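Local coordinates for protein glutathione peroxidase (Schistosoma mansoni, PDB 2V1M) that reduces hydrogen peroxide to water at the expense of glutathione, which is oxidised to its disulfide, at residues V16-Y29 against G95-N107. Numbering follows the deposited sequence.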
loop_
_atom_site.group_PDB
_atom_site.type_symbol
_atom_site.label_atom_id
_atom_site.label_comp_id
_atom_site.label_asym_id
_atom_site.label_seq_id
_atom_site.Cartn_x
_atom_site.Cartn_y
_atom_site.Cartn_z
ATOM N N VAL A 16 -4.688 -11.028 4.603
ATOM C CA VAL A 16 -3.242 -10.761 4.646
ATOM C C VAL A 16 -2.796 -10.777 6.082
ATOM O O VAL A 16 -3.564 -10.472 7.008
ATOM C CB VAL A 16 -2.892 -9.408 3.974
ATOM C CG1 VAL A 16 -3.099 -9.478 2.450
ATOM C CG2 VAL A 16 -3.690 -8.257 4.563
ATOM N N LYS A 17 -1.531 -11.092 6.294
ATOM C CA LYS A 17 -0.946 -11.077 7.634
ATOM C C LYS A 17 -0.399 -9.672 7.915
ATOM O O LYS A 17 0.406 -9.139 7.152
ATOM C CB LYS A 17 0.177 -12.111 7.680
ATOM C CG LYS A 17 0.726 -12.377 9.090
ATOM C CD LYS A 17 1.837 -13.446 9.098
ATOM C CE LYS A 17 1.382 -14.803 8.528
ATOM N NZ LYS A 17 0.285 -15.360 9.326
ATOM N N ASP A 18 -0.825 -9.090 9.036
ATOM C CA ASP A 18 -0.312 -7.767 9.413
ATOM C C ASP A 18 1.107 -7.887 9.998
ATOM O O ASP A 18 1.639 -8.996 10.148
ATOM C CB ASP A 18 -1.314 -6.988 10.286
ATOM C CG ASP A 18 -1.305 -7.338 11.766
ATOM O OD1 ASP A 18 -0.404 -8.047 12.254
ATOM O OD2 ASP A 18 -2.236 -6.817 12.438
ATOM N N ILE A 19 1.718 -6.756 10.313
ATOM C CA ILE A 19 3.149 -6.789 10.677
ATOM C C ILE A 19 3.401 -7.465 12.021
ATOM O O ILE A 19 4.532 -7.834 12.310
ATOM C CB ILE A 19 3.810 -5.416 10.570
ATOM C CG1 ILE A 19 5.338 -5.515 10.415
ATOM C CG2 ILE A 19 3.367 -4.535 11.752
ATOM C CD1 ILE A 19 5.948 -4.228 9.865
ATOM N N ASN A 20 2.341 -7.588 12.823
ATOM C CA ASN A 20 2.404 -8.291 14.121
ATOM C C ASN A 20 2.117 -9.779 14.000
ATOM O O ASN A 20 2.097 -10.495 15.027
ATOM C CB ASN A 20 1.402 -7.670 15.096
ATOM C CG ASN A 20 1.719 -6.203 15.379
ATOM O OD1 ASN A 20 2.903 -5.835 15.481
ATOM N ND2 ASN A 20 0.688 -5.370 15.474
ATOM N N GLY A 21 1.903 -10.254 12.769
ATOM C CA GLY A 21 1.593 -11.665 12.548
ATOM C C GLY A 21 0.116 -11.984 12.653
ATOM O O GLY A 21 -0.241 -13.178 12.601
ATOM N N VAL A 22 -0.744 -10.980 12.745
ATOM C CA VAL A 22 -2.193 -11.169 12.871
ATOM C C VAL A 22 -2.830 -11.119 11.495
ATOM O O VAL A 22 -2.740 -10.087 10.793
ATOM C CB VAL A 22 -2.787 -10.081 13.804
ATOM C CG1 VAL A 22 -4.312 -10.060 13.750
ATOM C CG2 VAL A 22 -2.256 -10.283 15.243
ATOM N N ASP A 23 -3.501 -12.199 11.106
ATOM C CA ASP A 23 -4.173 -12.213 9.819
ATOM C C ASP A 23 -5.439 -11.396 9.921
ATOM O O ASP A 23 -6.194 -11.492 10.916
ATOM C CB ASP A 23 -4.460 -13.660 9.415
ATOM C CG ASP A 23 -3.195 -14.421 8.947
ATOM O OD1 ASP A 23 -2.046 -13.887 9.030
ATOM O OD2 ASP A 23 -3.377 -15.618 8.552
ATOM N N VAL A 24 -5.716 -10.647 8.850
ATOM C CA VAL A 24 -6.863 -9.772 8.773
ATOM C C VAL A 24 -7.435 -9.853 7.364
ATOM O O VAL A 24 -6.713 -9.767 6.366
ATOM C CB VAL A 24 -6.485 -8.371 9.230
ATOM C CG1 VAL A 24 -5.502 -7.769 8.335
ATOM C CG2 VAL A 24 -7.712 -7.506 9.400
ATOM N N SER A 25 -8.751 -9.998 7.306
ATOM C CA SER A 25 -9.444 -9.859 6.030
ATOM C C SER A 25 -9.560 -8.355 5.688
ATOM O O SER A 25 -9.930 -7.524 6.534
ATOM C CB SER A 25 -10.841 -10.451 6.122
ATOM O OG SER A 25 -11.615 -10.007 5.003
ATOM N N LEU A 26 -9.364 -8.044 4.408
ATOM C CA LEU A 26 -9.511 -6.667 3.932
ATOM C C LEU A 26 -10.963 -6.194 3.906
ATOM O O LEU A 26 -11.212 -5.023 3.659
ATOM C CB LEU A 26 -8.812 -6.458 2.588
ATOM C CG LEU A 26 -7.315 -6.786 2.607
ATOM C CD1 LEU A 26 -6.746 -6.519 1.204
ATOM C CD2 LEU A 26 -6.587 -5.991 3.665
ATOM N N GLU A 27 -11.903 -7.081 4.275
ATOM C CA GLU A 27 -13.260 -6.630 4.647
ATOM C C GLU A 27 -13.215 -5.479 5.658
ATOM O O GLU A 27 -14.129 -4.662 5.685
ATOM C CB GLU A 27 -14.039 -7.797 5.262
ATOM C CG GLU A 27 -14.566 -8.807 4.237
ATOM C CD GLU A 27 -15.844 -8.307 3.570
ATOM O OE1 GLU A 27 -16.443 -7.364 4.110
ATOM O OE2 GLU A 27 -16.200 -8.853 2.507
ATOM N N LYS A 28 -12.171 -5.436 6.488
ATOM C CA LYS A 28 -11.919 -4.344 7.452
ATOM C C LYS A 28 -12.057 -2.963 6.801
ATOM O O LYS A 28 -12.460 -1.991 7.472
ATOM C CB LYS A 28 -10.466 -4.493 8.071
ATOM C CG LYS A 28 -9.987 -3.364 8.963
ATOM C CD LYS A 28 -8.618 -3.705 9.585
ATOM C CE LYS A 28 -8.019 -2.535 10.335
ATOM N NZ LYS A 28 -6.889 -2.917 11.211
ATOM N N TYR A 29 -11.703 -2.863 5.525
ATOM C CA TYR A 29 -11.585 -1.580 4.827
ATOM C C TYR A 29 -12.823 -1.195 4.020
ATOM O O TYR A 29 -12.812 -0.179 3.311
ATOM C CB TYR A 29 -10.319 -1.592 3.958
ATOM C CG TYR A 29 -9.078 -1.769 4.815
ATOM C CD1 TYR A 29 -8.611 -0.722 5.588
ATOM C CD2 TYR A 29 -8.440 -2.992 4.905
ATOM C CE1 TYR A 29 -7.516 -0.894 6.426
ATOM C CE2 TYR A 29 -7.331 -3.192 5.761
ATOM C CZ TYR A 29 -6.886 -2.132 6.519
ATOM O OH TYR A 29 -5.802 -2.353 7.328
ATOM N N GLY A 95 7.198 7.589 13.036
ATOM C CA GLY A 95 5.949 7.612 13.798
ATOM C C GLY A 95 4.751 7.103 12.979
ATOM O O GLY A 95 3.634 7.592 13.137
ATOM N N VAL A 96 4.986 6.064 12.154
ATOM C CA VAL A 96 3.927 5.533 11.326
ATOM C C VAL A 96 2.705 5.132 12.173
ATOM O O VAL A 96 2.828 4.299 13.096
ATOM C CB VAL A 96 4.422 4.297 10.558
ATOM C CG1 VAL A 96 3.264 3.544 9.908
ATOM C CG2 VAL A 96 5.446 4.729 9.507
ATOM N N GLN A 97 1.550 5.683 11.787
ATOM C CA GLN A 97 0.272 5.336 12.442
ATOM C C GLN A 97 -0.668 4.598 11.521
ATOM O O GLN A 97 -1.717 4.125 11.982
ATOM C CB GLN A 97 -0.405 6.589 12.984
ATOM C CG GLN A 97 0.347 7.220 14.122
ATOM C CD GLN A 97 -0.318 8.505 14.517
ATOM O OE1 GLN A 97 -0.402 9.442 13.721
ATOM N NE2 GLN A 97 -0.886 8.551 15.728
ATOM N N PHE A 98 -0.358 4.520 10.223
ATOM C CA PHE A 98 -1.159 3.769 9.281
ATOM C C PHE A 98 -0.824 2.261 9.390
ATOM O O PHE A 98 -0.041 1.844 10.264
ATOM C CB PHE A 98 -1.005 4.310 7.855
ATOM C CG PHE A 98 0.420 4.434 7.365
ATOM C CD1 PHE A 98 1.146 5.625 7.542
ATOM C CD2 PHE A 98 1.063 3.343 6.756
ATOM C CE1 PHE A 98 2.463 5.721 7.102
ATOM C CE2 PHE A 98 2.390 3.437 6.339
ATOM C CZ PHE A 98 3.106 4.625 6.529
ATOM N N ASP A 99 -1.486 1.434 8.573
ATOM C CA ASP A 99 -1.442 -0.007 8.766
ATOM C C ASP A 99 -0.252 -0.617 8.036
ATOM O O ASP A 99 -0.106 -0.485 6.823
ATOM C CB ASP A 99 -2.768 -0.616 8.329
ATOM C CG ASP A 99 -3.915 -0.232 9.251
ATOM O OD1 ASP A 99 -3.665 0.099 10.428
ATOM O OD2 ASP A 99 -5.071 -0.304 8.784
ATOM N N MET A 100 0.562 -1.353 8.796
ATOM C CA MET A 100 1.729 -2.084 8.325
ATOM C C MET A 100 1.440 -3.568 8.270
ATOM O O MET A 100 0.791 -4.138 9.169
ATOM C CB MET A 100 2.911 -1.864 9.287
ATOM C CG MET A 100 3.438 -0.414 9.372
ATOM S SD MET A 100 4.168 0.211 7.841
ATOM C CE MET A 100 5.438 -1.005 7.506
ATOM N N PHE A 101 1.981 -4.203 7.227
ATOM C CA PHE A 101 1.774 -5.641 6.988
ATOM C C PHE A 101 3.063 -6.429 7.010
ATOM O O PHE A 101 4.165 -5.888 6.986
ATOM C CB PHE A 101 0.960 -5.836 5.695
ATOM C CG PHE A 101 -0.442 -5.260 5.848
ATOM C CD1 PHE A 101 -1.472 -6.061 6.335
ATOM C CD2 PHE A 101 -0.684 -3.886 5.651
ATOM C CE1 PHE A 101 -2.759 -5.532 6.566
ATOM C CE2 PHE A 101 -1.930 -3.357 5.898
ATOM C CZ PHE A 101 -2.971 -4.172 6.382
ATOM N N SER A 102 2.924 -7.757 7.081
ATOM C CA SER A 102 4.053 -8.628 6.889
ATOM C C SER A 102 4.517 -8.633 5.422
ATOM O O SER A 102 3.787 -8.295 4.478
ATOM C CB SER A 102 3.707 -10.063 7.344
ATOM O OG SER A 102 3.646 -10.169 8.757
ATOM N N LYS A 103 5.774 -9.034 5.265
ATOM C CA LYS A 103 6.436 -9.018 3.954
ATOM C C LYS A 103 5.767 -10.013 3.002
ATOM O O LYS A 103 5.385 -11.146 3.380
ATOM C CB LYS A 103 7.928 -9.284 4.177
ATOM C CG LYS A 103 8.820 -9.136 2.943
ATOM C CD LYS A 103 10.228 -9.652 3.186
ATOM C CE LYS A 103 10.922 -8.893 4.317
ATOM N NZ LYS A 103 12.343 -9.329 4.458
ATOM N N ILE A 104 5.618 -9.578 1.746
ATOM C CA ILE A 104 5.030 -10.352 0.671
ATOM C C ILE A 104 5.852 -10.171 -0.593
ATOM O O ILE A 104 6.761 -9.317 -0.688
ATOM C CB ILE A 104 3.581 -9.919 0.396
ATOM C CG1 ILE A 104 3.508 -8.439 -0.004
ATOM C CG2 ILE A 104 2.675 -10.273 1.608
ATOM C CD1 ILE A 104 2.177 -8.033 -0.662
ATOM N N LYS A 105 5.491 -10.949 -1.604
ATOM C CA LYS A 105 5.928 -10.697 -2.995
ATOM C C LYS A 105 4.776 -9.988 -3.722
ATOM O O LYS A 105 3.581 -10.221 -3.447
ATOM C CB LYS A 105 6.289 -12.000 -3.690
ATOM C CG LYS A 105 7.596 -12.566 -3.105
ATOM C CD LYS A 105 7.892 -13.957 -3.671
ATOM C CE LYS A 105 9.258 -14.402 -3.164
ATOM N NZ LYS A 105 9.706 -15.636 -3.843
ATOM N N VAL A 106 5.170 -9.132 -4.659
ATOM C CA VAL A 106 4.223 -8.388 -5.514
ATOM C C VAL A 106 4.272 -8.805 -6.988
ATOM O O VAL A 106 3.322 -8.528 -7.716
ATOM C CB VAL A 106 4.392 -6.861 -5.375
ATOM C CG1 VAL A 106 4.244 -6.432 -3.915
ATOM C CG2 VAL A 106 5.738 -6.392 -5.956
ATOM N N ASN A 107 5.366 -9.469 -7.392
ATOM C CA ASN A 107 5.542 -9.980 -8.745
ATOM C C ASN A 107 5.785 -11.481 -8.732
ATOM O O ASN A 107 6.234 -12.042 -7.738
ATOM C CB ASN A 107 6.703 -9.295 -9.470
ATOM C CG ASN A 107 6.432 -7.852 -9.815
ATOM O OD1 ASN A 107 5.299 -7.437 -10.094
ATOM N ND2 ASN A 107 7.482 -7.071 -9.822
HETATM O O HOH W 1 1.052 -9.297 4.399
HETATM O O HOH W 2 -5.422 -0.954 12.319
#
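The Phe101 ring lies against the hairpin strands, meeting Val16 and Val24, and against Tyr29 of the 3-10 turn that follows. Val16 CG2 approaches Phe101 CE1 at 3.5 Å, while Val24 CG1 and the Tyr29 hydroxyl lie at the ring's edge, in its plane. Tyr29 OH also donates to Asp99 OD2 (2.6 Å); the acid sits at the edge of the phenol ring, yet the hydroxyl meets the carboxylate from above its plane, the two planes being 59° apart. The Lys28 chain, with CG anti to the backbone N (chi1 173°) and extended beyond, lays CG over one face of the Tyr29 ring and carries NZ to a water shared with Asp99 OD1; the opposite charges probably stabilise each other, although no salt bridge forms. The fold is thioredoxin-like, and here the N-terminal β-hairpin (15-17 and 23-25) packs beside 99-100, an outermost strand of the central mixed sheet. Just past the ends of strands 15-17 and 99-100, Asp18 and Phe101 form a single β-bridge: Ser102 N donates to Lys17 O (2.9 Å, 164°) and Ile19 N to Met100 O (3.0 Å). Ser102 OG and Gly21 N grip Asp18 O from opposite faces of its plane, and Asp18 OD1 likewise takes Asn20 N, in an Asx turn, and Val22 N, bracing the hairpin turn. Ile19 and Met100 lie side by side, Ile19 CG2 against Met100 CB at 3.7 Å, with Ile19 continuing onto Ile86 of helix 83-94.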